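Local coordinates for bacteriocin immunity protein (Pseudomonas aeruginosa, PDB 6W0V) that binds the nuclease domain of its cognate bacteriocin, pyocin S8, and probably protects the producing cell from the toxin's DNase activity, at residues K66-K69 and E70-A74. The protein carries 1 engineered substitution. Sequence-based numbering, arbitrary orientation.
Sequences KRIK and EWRAA
Lys66 and Glu70, one turn apart on the solvent-facing side of an α-helix, meet through a water rather than by direct charge contact. With Lys66 CG anti to the backbone N (chi1 -175°), that atom lies over the face of the carboxylate, 3.7 Å from Glu70 OE2, and the bend at chi3 (87°) carries CE across the same face and NZ on to the water. Lys66 NZ and Glu70 OE2 stay 4.4 Å apart, longer than a salt bridge. The water accepts from Lys66 NZ and donates to Glu70 OE2, each at 2.7 Å. Long, flexible charged chains suit this exposed face, and the opposite charges probably still attract.

Beneath them run the i to i+4 backbone hydrogen bonds of the helix, among them Glu70 N to Lys66 O at 2.7 Å and Ala73 N to Lys69 O at 2.8 Å. Ala73, with only a methyl group, fits an exposed position on the helix.

On the buried side Ile68 and Arg72 lie alongside each other, pointing the same way, with Ile68 CG2 3.8 Å from Arg72 CD. The arginine's aliphatic part thus packs beside the branched isoleucine, while its guanidinium reaches on to the carbonyls of Pro78 and Ala41 and to Gln42.

Helix 61-74 is thereby fitted to its surroundings: Ile68 rests on Ile37 and Ala41 of helix 27-41, Lys69 forms a salt bridge with Glu9 at the start of helix 9-21, Arg67 donates hydrogen bonds to the carbonyls of Ile49, in helix 48-51, and Glu58, and the Trp71 ring meets His43 just beyond helix 27-41.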
ATOM      1  N   LYS B  66      -7.877 -16.390   9.601  1.00 15.53           N
ATOM      2  CA  LYS B  66      -9.209 -17.012   9.431  1.00 16.56           C
ATOM      3  C   LYS B  66      -9.603 -16.986   7.956  1.00 16.07           C
ATOM      4  O   LYS B  66     -10.027 -17.992   7.418  1.00 15.86           O
ATOM      5  CB  LYS B  66     -10.269 -16.265  10.232  1.00 18.00           C
ATOM      6  CG  LYS B  66     -11.629 -16.939  10.182  1.00 19.67           C
ATOM      7  CD  LYS B  66     -12.753 -16.125  10.746  1.00 24.07           C
ATOM      8  CE  LYS B  66     -13.377 -15.204   9.724  1.00 27.59           C
ATOM      9  NZ  LYS B  66     -14.668 -14.651  10.197  1.00 31.11           N
ATOM     10  N   ARG B  67      -9.488 -15.837   7.304  1.00 14.98           N
ATOM     11  CA  ARG B  67      -9.954 -15.731   5.904  1.00 15.88           C
ATOM     12  C   ARG B  67      -9.159 -16.714   5.047  1.00 14.65           C
ATOM     13  O   ARG B  67      -9.749 -17.351   4.156  1.00 16.04           O
ATOM     14  CB  ARG B  67      -9.845 -14.283   5.441  1.00 16.29           C
ATOM     15  CG  ARG B  67     -10.869 -13.394   6.123  1.00 18.32           C
ATOM     16  CD  ARG B  67     -10.915 -12.041   5.466  1.00 20.02           C
ATOM     17  NE  ARG B  67      -9.763 -11.208   5.736  1.00 18.51           N
ATOM     18  CZ  ARG B  67      -9.560 -10.525   6.857  1.00 17.52           C
ATOM     19  NH1 ARG B  67     -10.404 -10.614   7.867  1.00 18.13           N
ATOM     20  NH2 ARG B  67      -8.513  -9.731   6.971  1.00 18.39           N
ATOM     21  N   ILE B  68      -7.873 -16.870   5.335  1.00 14.37           N
ATOM     22  CA  ILE B  68      -7.001 -17.782   4.551  1.00 14.50           C
ATOM     23  C   ILE B  68      -7.406 -19.211   4.854  1.00 13.93           C
ATOM     24  O   ILE B  68      -7.610 -19.978   3.927  1.00 14.51           O
ATOM     25  CB  ILE B  68      -5.528 -17.529   4.878  1.00 14.39           C
ATOM     26  CG1 ILE B  68      -5.125 -16.172   4.308  1.00 14.28           C
ATOM     27  CG2 ILE B  68      -4.663 -18.657   4.359  1.00 14.35           C
ATOM     28  CD1 ILE B  68      -3.757 -15.720   4.706  1.00 15.64           C
ATOM     29  N   LYS B  69      -7.527 -19.522   6.132  1.00 14.21           N
ATOM     30  CA  LYS B  69      -7.836 -20.903   6.538  1.00 13.74           C
ATOM     31  C   LYS B  69      -9.219 -21.280   6.034  1.00 13.66           C
ATOM     32  O   LYS B  69      -9.377 -22.392   5.547  1.00 14.59           O
ATOM     33  CB  LYS B  69      -7.772 -20.988   8.049  1.00 14.85           C
ATOM     34  CG  LYS B  69      -6.362 -21.003   8.589  1.00 16.28           C
ATOM     35  CD  LYS B  69      -6.335 -20.869  10.070  1.00 16.40           C
ATOM     36  CE  LYS B  69      -7.082 -21.977  10.774  1.00 17.52           C
ATOM     37  NZ  LYS B  69      -7.008 -21.728  12.223  1.00 20.02           N
ATOM     38  N   GLU B  70     -10.186 -20.391   6.187  1.00 14.69           N
ATOM     39  CA  GLU B  70     -11.576 -20.738   5.826  1.00 16.22           C
ATOM     40  C   GLU B  70     -11.625 -20.990   4.335  1.00 14.89           C
ATOM     41  O   GLU B  70     -12.252 -21.948   3.892  1.00 17.75           O
ATOM     42  CB  GLU B  70     -12.555 -19.642   6.181  1.00 17.13           C
ATOM     43  CG  GLU B  70     -12.830 -19.604   7.648  1.00 17.68           C
ATOM     44  CD  GLU B  70     -14.009 -18.722   7.974  1.00 20.23           C
ATOM     45  OE1 GLU B  70     -14.364 -17.874   7.138  1.00 23.98           O
ATOM     46  OE2 GLU B  70     -14.561 -18.895   9.049  1.00 23.11           O
ATOM     47  N   TRP B  71     -10.978 -20.130   3.574  1.00 14.73           N
ATOM     48  CA  TRP B  71     -11.057 -20.267   2.119  1.00 15.52           C
ATOM     49  C   TRP B  71     -10.418 -21.586   1.698  1.00 14.36           C
ATOM     50  O   TRP B  71     -11.005 -22.336   0.900  1.00 14.83           O
ATOM     51  CB  TRP B  71     -10.399 -19.067   1.457  1.00 16.91           C
ATOM     52  CG  TRP B  71     -10.823 -19.119   0.041  1.00 20.52           C
ATOM     53  CD1 TRP B  71     -12.027 -18.743  -0.474  1.00 22.05           C
ATOM     54  CD2 TRP B  71     -10.127 -19.806  -0.992  1.00 21.88           C
ATOM     55  NE1 TRP B  71     -12.093 -19.077  -1.794  1.00 24.02           N
ATOM     56  CE2 TRP B  71     -10.942 -19.731  -2.139  1.00 22.93           C
ATOM     57  CE3 TRP B  71      -8.879 -20.427  -1.065  1.00 22.84           C
ATOM     58  CZ2 TRP B  71     -10.557 -20.284  -3.350  1.00 26.16           C
ATOM     59  CZ3 TRP B  71      -8.492 -20.953  -2.274  1.00 24.95           C
ATOM     60  CH2 TRP B  71      -9.320 -20.882  -3.392  1.00 27.88           C
ATOM     61  N   ARG B  72      -9.248 -21.879   2.240  1.00 13.51           N
ATOM     62  CA  ARG B  72      -8.508 -23.105   1.875  1.00 13.75           C
ATOM     63  C   ARG B  72      -9.312 -24.316   2.322  1.00 13.46           C
ATOM     64  O   ARG B  72      -9.470 -25.231   1.519  1.00 14.23           O
ATOM     65  CB  ARG B  72      -7.142 -23.085   2.539  1.00 13.51           C
ATOM     66  CG  ARG B  72      -6.274 -22.001   1.929  1.00 13.94           C
ATOM     67  CD  ARG B  72      -4.912 -21.972   2.541  1.00 14.42           C
ATOM     68  NE  ARG B  72      -4.233 -23.194   2.197  1.00 13.94           N
ATOM     69  CZ  ARG B  72      -3.670 -23.469   1.032  1.00 13.62           C
ATOM     70  NH1 ARG B  72      -3.635 -22.559   0.070  1.00 13.32           N
ATOM     71  NH2 ARG B  72      -3.094 -24.646   0.855  1.00 14.00           N
ATOM     72  N   ALA B  73      -9.815 -24.273   3.550  1.00 13.35           N
ATOM     73  CA  ALA B  73     -10.547 -25.420   4.118  1.00 13.57           C
ATOM     74  C   ALA B  73     -11.802 -25.674   3.288  1.00 13.76           C
ATOM     75  O   ALA B  73     -12.189 -26.832   3.185  1.00 15.37           O
ATOM     76  CB  ALA B  73     -10.854 -25.176   5.560  1.00 14.55           C
ATOM     77  N   ALA B  74     -12.431 -24.638   2.736  1.00 14.74           N
ATOM     78  CA  ALA B  74     -13.701 -24.765   1.985  1.00 16.07           C
ATOM     79  C   ALA B  74     -13.418 -25.129   0.526  1.00 15.49           C
ATOM     80  O   ALA B  74     -14.355 -25.507  -0.182  1.00 18.20           O
ATOM     81  CB  ALA B  74     -14.490 -23.487   2.074  1.00 17.75           C
TER
HETATM   82  O   HOH W   1     -16.149 -16.891   9.779  1.00 29.62           O